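Local structure of NTD biosynthesis operon protein NtdA (Bacillus subtilis subsp. subtilis, 4K2M) at residues K21-D26 with K30-E35; E49-D52 with D56-N59. The protein catalyses the reversible, pyridoxal phosphate-dependent transfer of an amino group from glutamate to 3-dehydro-glucose 6-phosphate, yielding kanosamine 6-phosphate for antibiotic synthesis. All coordinates share one frame; numbering follows the deposited sequence.

Contact 1 of 2, residues K21-D26 with K30-E35. With EDO (1,2-ethanediol), chain H.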
ATOM      1  N   LYS A  21      -8.511 -38.031  -1.321  1.00 16.92           N
ATOM      2  CA  LYS A  21      -8.820 -39.459  -1.353  1.00 16.36           C
ATOM      3  C   LYS A  21      -7.575 -40.290  -1.082  1.00 19.91           C
ATOM      4  O   LYS A  21      -7.623 -41.276  -0.352  1.00 19.93           O
ATOM      5  CB  LYS A  21      -9.442 -39.828  -2.691  1.00 21.63           C
ATOM      6  CG  LYS A  21     -10.747 -39.099  -2.933  1.00 29.77           C
ATOM      7  CD  LYS A  21     -11.228 -39.267  -4.361  1.00 47.41           C
ATOM      8  CE  LYS A  21     -12.307 -38.244  -4.680  1.00 52.29           C
ATOM      9  NZ  LYS A  21     -12.031 -37.546  -5.965  1.00 61.40           N
ATOM     10  N   HIS A  22      -6.447 -39.885  -1.652  1.00 18.11           N
ATOM     11  CA  HIS A  22      -5.236 -40.691  -1.512  1.00 17.43           C
ATOM     12  C   HIS A  22      -4.607 -40.632  -0.132  1.00 21.95           C
ATOM     13  O   HIS A  22      -4.078 -41.630   0.363  1.00 20.96           O
ATOM     14  CB  HIS A  22      -4.206 -40.341  -2.591  1.00 20.07           C
ATOM     15  CG  HIS A  22      -4.520 -40.944  -3.924  1.00 29.35           C
ATOM     16  ND1 HIS A  22      -3.974 -42.139  -4.344  1.00 20.29           N
ATOM     17  CD2 HIS A  22      -5.343 -40.531  -4.917  1.00 27.20           C
ATOM     18  CE1 HIS A  22      -4.442 -42.431  -5.547  1.00 26.65           C
ATOM     19  NE2 HIS A  22      -5.274 -41.474  -5.915  1.00 24.12           N
ATOM     20  N   LEU A  23      -4.666 -39.468   0.500  1.00 13.42           N
ATOM     21  CA  LEU A  23      -4.044 -39.300   1.801  1.00 13.03           C
ATOM     22  C   LEU A  23      -4.948 -39.861   2.891  1.00 15.64           C
ATOM     23  O   LEU A  23      -4.507 -40.057   4.027  1.00 17.51           O
ATOM     24  CB  LEU A  23      -3.677 -37.831   2.056  1.00 14.79           C
ATOM     25  CG  LEU A  23      -2.537 -37.289   1.189  1.00 18.17           C
ATOM     26  CD1 LEU A  23      -2.153 -35.860   1.572  1.00 17.51           C
ATOM     27  CD2 LEU A  23      -1.291 -38.209   1.252  1.00 18.72           C
ATOM     28  N   LYS A  24      -6.191 -40.164   2.532  1.00 16.65           N
ATOM     29  CA  LYS A  24      -7.079 -40.886   3.437  1.00 21.96           C
ATOM     30  C   LYS A  24      -6.803 -42.385   3.385  1.00 25.73           C
ATOM     31  O   LYS A  24      -7.182 -43.126   4.296  1.00 22.31           O
ATOM     32  CB  LYS A  24      -8.538 -40.640   3.076  1.00 19.59           C
ATOM     33  CG  LYS A  24      -9.104 -39.307   3.569  1.00 19.18           C
ATOM     34  CD  LYS A  24     -10.554 -39.165   3.092  1.00 21.27           C
ATOM     35  CE  LYS A  24     -11.173 -37.865   3.564  1.00 23.70           C
ATOM     36  NZ  LYS A  24     -12.568 -37.745   3.043  1.00 27.29           N
ATOM     37  N   GLY A  25      -6.130 -42.830   2.327  1.00 20.94           N
ATOM     38  CA  GLY A  25      -5.873 -44.253   2.131  1.00 26.25           C
ATOM     39  C   GLY A  25      -4.589 -44.765   2.763  1.00 23.85           C
ATOM     40  O   GLY A  25      -3.773 -43.986   3.262  1.00 22.09           O
ATOM     41  N   ASP A  26      -4.399 -46.083   2.723  1.00 25.35           N
ATOM     42  CA  ASP A  26      -3.239 -46.731   3.351  1.00 28.78           C
ATOM     43  C   ASP A  26      -1.941 -46.632   2.550  1.00 24.42           C
ATOM     44  O   ASP A  26      -0.863 -46.466   3.124  1.00 28.54           O
ATOM     45  CB  ASP A  26      -3.531 -48.212   3.599  1.00 35.19           C
ATOM     46  CG  ASP A  26      -4.549 -48.433   4.692  1.00 47.07           C
ATOM     47  OD1 ASP A  26      -4.573 -47.638   5.655  1.00 46.30           O
ATOM     48  OD2 ASP A  26      -5.324 -49.410   4.586  1.00 48.57           O
ATOM     49  N   LYS A  30       4.999 -43.817  -4.417  1.00 19.60           N
ATOM     50  CA  LYS A  30       5.649 -43.096  -5.515  1.00 20.34           C
ATOM     51  C   LYS A  30       4.667 -42.477  -6.503  1.00 23.04           C
ATOM     52  O   LYS A  30       5.045 -41.608  -7.289  1.00 21.86           O
ATOM     53  CB  LYS A  30       6.620 -44.039  -6.252  1.00 20.48           C
ATOM     54  CG  LYS A  30       5.917 -45.167  -6.994  1.00 20.53           C
ATOM     55  CD  LYS A  30       6.913 -46.218  -7.490  1.00 17.65           C
ATOM     56  CE  LYS A  30       6.153 -47.385  -8.142  1.00 19.04           C
ATOM     57  NZ  LYS A  30       7.089 -48.342  -8.787  1.00 21.67           N
ATOM     58  N   GLU A  31       3.406 -42.902  -6.453  1.00 15.03           N
ATOM     59  CA  GLU A  31       2.404 -42.403  -7.383  1.00 18.94           C
ATOM     60  C   GLU A  31       2.054 -40.952  -7.061  1.00 19.30           C
ATOM     61  O   GLU A  31       1.481 -40.244  -7.902  1.00 20.41           O
ATOM     62  CB  GLU A  31       1.145 -43.276  -7.357  1.00 25.27           C
ATOM     63  CG  GLU A  31       0.311 -43.173  -6.078  1.00 21.69           C
ATOM     64  CD  GLU A  31       0.909 -43.927  -4.891  1.00 29.78           C
ATOM     65  OE1 GLU A  31       1.827 -44.763  -5.084  1.00 25.71           O
ATOM     66  OE2 GLU A  31       0.447 -43.682  -3.753  1.00 26.27           O
ATOM     67  N   LEU A  32       2.409 -40.520  -5.851  1.00 18.87           N
ATOM     68  CA  LEU A  32       2.191 -39.141  -5.424  1.00 19.27           C
ATOM     69  C   LEU A  32       3.374 -38.300  -5.876  1.00 21.00           C
ATOM     70  O   LEU A  32       4.453 -38.381  -5.291  1.00 23.02           O
ATOM     71  CB  LEU A  32       2.075 -39.062  -3.899  1.00 24.93           C
ATOM     72  CG  LEU A  32       0.905 -39.812  -3.265  1.00 27.84           C
ATOM     73  CD1 LEU A  32       0.897 -39.646  -1.744  1.00 30.27           C
ATOM     74  CD2 LEU A  32      -0.410 -39.333  -3.859  1.00 26.23           C
ATOM     75  N   VAL A  33       3.164 -37.488  -6.908  1.00 18.65           N
ATOM     76  CA  VAL A  33       4.260 -36.734  -7.520  1.00 19.68           C
ATOM     77  C   VAL A  33       4.147 -35.262  -7.139  1.00 21.00           C
ATOM     78  O   VAL A  33       3.199 -34.602  -7.536  1.00 22.24           O
ATOM     79  CB  VAL A  33       4.235 -36.869  -9.051  1.00 24.88           C
ATOM     80  CG1 VAL A  33       5.363 -36.052  -9.683  1.00 28.77           C
ATOM     81  CG2 VAL A  33       4.348 -38.326  -9.456  1.00 23.92           C
ATOM     82  N   ILE A  34       5.106 -34.764  -6.361  1.00 19.99           N
ATOM     83  CA  ILE A  34       5.095 -33.359  -5.952  1.00 21.36           C
ATOM     84  C   ILE A  34       5.632 -32.484  -7.076  1.00 25.47           C
ATOM     85  O   ILE A  34       6.801 -32.596  -7.443  1.00 24.47           O
ATOM     86  CB  ILE A  34       5.975 -33.131  -4.716  1.00 20.18           C
ATOM     87  CG1 ILE A  34       5.492 -33.992  -3.545  1.00 25.40           C
ATOM     88  CG2 ILE A  34       5.949 -31.662  -4.326  1.00 27.85           C
ATOM     89  CD1 ILE A  34       6.369 -33.896  -2.282  1.00 31.86           C
ATOM     90  N   GLU A  35       4.799 -31.606  -7.628  1.00 21.84           N
ATOM     91  CA  GLU A  35       5.294 -30.704  -8.659  1.00 28.74           C
ATOM     92  C   GLU A  35       6.349 -29.768  -8.085  1.00 28.20           C
ATOM     93  O   GLU A  35       6.230 -29.282  -6.947  1.00 25.40           O
ATOM     94  CB  GLU A  35       4.153 -29.923  -9.308  1.00 24.47           C
ATOM     95  CG  GLU A  35       3.152 -30.835 -10.016  1.00 31.69           C
ATOM     96  CD  GLU A  35       2.088 -30.068 -10.774  1.00 49.51           C
ATOM     97  OE1 GLU A  35       2.080 -28.815 -10.693  1.00 44.75           O
ATOM     98  OE2 GLU A  35       1.262 -30.724 -11.448  1.00 40.45           O
TER
HETATM   99  C1  EDO H 506       2.011 -47.950  -5.826  1.00 34.66           C
HETATM  100  O1  EDO H 506       1.757 -46.781  -6.608  1.00 30.25           O
HETATM  101  C2  EDO H 506       1.076 -49.071  -6.273  1.00 34.98           C
HETATM  102  O2  EDO H 506       1.014 -49.094  -7.699  1.00 34.71           O
HETATM  103  O   HOH W   1      -1.728 -42.681  -2.796  1.00 24.31           O

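Contact 2 of 2, residues E49-D52 with D56-N59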
ATOM      1  N   GLU A  49       6.943 -39.563   4.640  1.00 29.27           N
ATOM      2  CA  GLU A  49       6.385 -40.760   5.249  1.00 39.77           C
ATOM      3  C   GLU A  49       4.887 -40.812   5.022  1.00 36.71           C
ATOM      4  O   GLU A  49       4.267 -39.807   4.691  1.00 24.59           O
ATOM      5  CB  GLU A  49       6.683 -40.800   6.751  1.00 30.61           C
ATOM      6  CG  GLU A  49       8.167 -40.709   7.119  1.00 51.19           C
ATOM      7  CD  GLU A  49       8.959 -41.954   6.737  1.00 65.87           C
ATOM      8  OE1 GLU A  49       8.344 -42.954   6.302  1.00 55.48           O
ATOM      9  OE2 GLU A  49      10.202 -41.930   6.875  1.00 70.48           O
ATOM     10  N   LYS A  50       4.313 -41.995   5.192  1.00 23.93           N
ATOM     11  CA  LYS A  50       2.869 -42.172   5.123  1.00 17.96           C
ATOM     12  C   LYS A  50       2.199 -41.273   6.165  1.00 22.14           C
ATOM     13  O   LYS A  50       2.663 -41.187   7.301  1.00 22.06           O
ATOM     14  CB  LYS A  50       2.544 -43.648   5.375  1.00 22.77           C
ATOM     15  CG  LYS A  50       1.269 -43.908   6.125  1.00 39.20           C
ATOM     16  CD  LYS A  50       0.321 -44.650   5.247  1.00 36.30           C
ATOM     17  CE  LYS A  50      -0.966 -44.989   5.978  1.00 52.16           C
ATOM     18  NZ  LYS A  50      -1.698 -43.763   6.393  1.00 53.71           N
ATOM     19  N   ILE A  51       1.130 -40.592   5.753  1.00 21.95           N
ATOM     20  CA  ILE A  51       0.459 -39.568   6.554  1.00 25.63           C
ATOM     21  C   ILE A  51      -0.852 -40.078   7.150  1.00 17.87           C
ATOM     22  O   ILE A  51      -1.628 -40.729   6.459  1.00 22.52           O
ATOM     23  CB  ILE A  51       0.146 -38.330   5.655  1.00 26.55           C
ATOM     24  CG1 ILE A  51       1.420 -37.524   5.409  1.00 38.32           C
ATOM     25  CG2 ILE A  51      -0.956 -37.456   6.253  1.00 34.27           C
ATOM     26  CD1 ILE A  51       2.240 -37.306   6.653  1.00 31.67           C
ATOM     27  N   ASP A  52      -1.095 -39.801   8.434  1.00 18.19           N
ATOM     28  CA  ASP A  52      -2.453 -39.891   8.973  1.00 15.14           C
ATOM     29  C   ASP A  52      -2.885 -38.443   9.105  1.00 11.95           C
ATOM     30  O   ASP A  52      -2.274 -37.705   9.871  1.00 17.26           O
ATOM     31  CB  ASP A  52      -2.471 -40.531  10.363  1.00 24.02           C
ATOM     32  CG  ASP A  52      -3.871 -40.525  10.981  1.00 44.68           C
ATOM     33  OD1 ASP A  52      -4.167 -39.643  11.826  1.00 33.93           O
ATOM     34  OD2 ASP A  52      -4.689 -41.392  10.597  1.00 36.65           O
ATOM     35  N   ASP A  56      -1.112 -36.164  11.799  1.00 17.00           N
ATOM     36  CA  ASP A  56       0.130 -35.584  11.285  1.00 13.45           C
ATOM     37  C   ASP A  56      -0.032 -34.148  10.805  1.00 20.28           C
ATOM     38  O   ASP A  56       0.888 -33.334  10.960  1.00 18.85           O
ATOM     39  CB  ASP A  56       0.744 -36.464  10.187  1.00 15.57           C
ATOM     40  CG  ASP A  56       1.199 -37.814  10.717  1.00 21.80           C
ATOM     41  OD1 ASP A  56       1.862 -37.836  11.773  1.00 27.00           O
ATOM     42  OD2 ASP A  56       0.888 -38.841  10.078  1.00 23.61           O
ATOM     43  N   LEU A  57      -1.196 -33.825  10.242  1.00 16.57           N
ATOM     44  CA  LEU A  57      -1.421 -32.454   9.778  1.00 14.19           C
ATOM     45  C   LEU A  57      -2.110 -31.580  10.816  1.00 17.98           C
ATOM     46  O   LEU A  57      -1.876 -30.378  10.859  1.00 17.63           O
ATOM     47  CB  LEU A  57      -2.219 -32.426   8.471  1.00 14.58           C
ATOM     48  CG  LEU A  57      -1.589 -33.182   7.305  1.00 20.11           C
ATOM     49  CD1 LEU A  57      -2.318 -32.857   6.003  1.00 14.61           C
ATOM     50  CD2 LEU A  57      -0.098 -32.859   7.198  1.00 19.93           C
ATOM     51  N   PHE A  58      -2.963 -32.178  11.649  1.00 12.64           N
ATOM     52  CA  PHE A  58      -3.781 -31.392  12.573  1.00 12.39           C
ATOM     53  C   PHE A  58      -3.445 -31.581  14.045  1.00 13.35           C
ATOM     54  O   PHE A  58      -3.951 -30.847  14.892  1.00 14.18           O
ATOM     55  CB  PHE A  58      -5.268 -31.686  12.351  1.00 13.69           C
ATOM     56  CG  PHE A  58      -5.814 -31.083  11.088  1.00 10.23           C
ATOM     57  CD1 PHE A  58      -6.347 -29.795  11.103  1.00 12.40           C
ATOM     58  CD2 PHE A  58      -5.800 -31.798   9.891  1.00 12.91           C
ATOM     59  CE1 PHE A  58      -6.847 -29.228   9.942  1.00 12.30           C
ATOM     60  CE2 PHE A  58      -6.301 -31.233   8.715  1.00 13.86           C
ATOM     61  CZ  PHE A  58      -6.828 -29.951   8.747  1.00 14.08           C
ATOM     62  N   ASN A  59      -2.595 -32.555  14.339  1.00 12.07           N
ATOM     63  CA  ASN A  59      -2.278 -32.912  15.730  1.00 11.26           C
ATOM     64  C   ASN A  59      -3.561 -33.050  16.568  1.00 12.56           C
ATOM     65  O   ASN A  59      -3.664 -32.489  17.665  1.00 16.82           O
ATOM     66  CB  ASN A  59      -1.337 -31.881  16.364  1.00 14.34           C
ATOM     67  CG  ASN A  59      -0.759 -32.356  17.693  1.00 20.33           C
ATOM     68  OD1 ASN A  59      -0.574 -33.550  17.902  1.00 19.18           O
ATOM     69  ND2 ASN A  59      -0.470 -31.417  18.591  1.00 18.18           N
TER

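Contact 1 of 2, residues K21-D26 with K30-E35
His22 rests its CB against Leu32, yet its imidazole reaches the neighbouring Glu31 only by way of a water. This water lies 2.8 Å from His22 ND1 and donates to Glu31 OE2 at 2.6 Å, spanning a gap of 4.7 Å between ND1 and OE2. Glu31 turns back to meet it: CG lies between the backbone N and the carbonyl carbon (chi1 70°), and the chain bends again at chi2 (-76°). OE2 is gripped a second time by the backbone N of Gly29, while OE1 accepts a short bond from O1 of an ethanediol, probably from the crystallisation liquor, so both carboxylate oxygens are engaged. The apolar part is small and centred on Leu32, whose fork divides between consecutive helix residues. Its CD2 meets His22 CB at 4.1 Å and stands obliquely to the imidazole ring, and its CD1 meets CD2 of the buried Leu23 at 4.0 Å. Val7 also touches both His22 and Leu32. Helix 13-24 thus packs through its last turn on strand 32-34, the second strand of the beta-alpha-beta unit, parallel to the first, strand 7-9, while Lys24 carries a salt bridge to Asp324 of helix 312-329.

Contact 2 of 2, residues E49-D52 with D56-N59
Asp52 and Asp56 are joined by two hydrogen bonds that run in opposite senses. The backbone N of Asp56 donates to Asp52 O at 2.7 Å, a bond of the i to i+4 helical kind. In return the backbone N of Asp52 donates to Asp56 OD2, also at 2.7 Å and almost straight (172°). This donor uses the anti side of the carboxylate and stands 19° out of its plane. With CG anti to its own carbonyl carbon (chi1 -65°), the Asp56 side chain folds back toward the start of the helix, bringing OD2 within 3.4 Å of Asp52 O, a close approach of two acceptors without a bond. The Asp52 carboxylate is turned elsewhere: its OD1 caps the backbone N of His55. Asp52 OD1 and Asp56 OD2 are 5.4 Å apart, near enough that the two like charges probably disfavour each other, though each oxygen is held by a backbone N-H. A further polar link lies within 49-52, where Lys50 NZ donates to Ile51 O from above the carbonyl plane.

Apolar contact comes from Ile51. Its CD1 lies against Asp56 CB at 3.9 Å, and its CG2 branch, anti to the backbone N, lies 4.4 Å from Leu57 CG. Ile51 and Leu57 both pack on Val46 of helix 41-46, and Leu57 reaches Leu314 and Phe317 of helix 312-329 as well.

Together these features mark the N-terminal end of the short helix 53-57: Asp52 is the N-cap, its side chain serves a helix N-H, its carbonyl opens the helical bonding, and a carboxylate from the first turn closes back on the N-cap N-H, an arrangement like a capping box, but with the returning carboxylate one residue further on, at the fourth position of the helix.

From the N terminus, strand 7-9 leads into helix 13-24, and contact 1 closes the short loop that returns the chain from this helix to strand 32-34. Helix 41-46 follows, and contact 2 then closes the single helical turn from 49-52 to 56-59. The two are in series, neither nested nor crossed, with centres about 12 Å apart. They nevertheless meet in space: the side chain of Lys50 packs on the backbone oxygens of Gly25 and Asp26. Gln28, in the loop spanned by contact 1, bonds both Gly25 O and Ile51 N, joining the two regions. A residue of each segment pair, Lys24 and Leu57, also reaches helix 312-329, tying the N-terminal domain to the aminotransferase part of the chain.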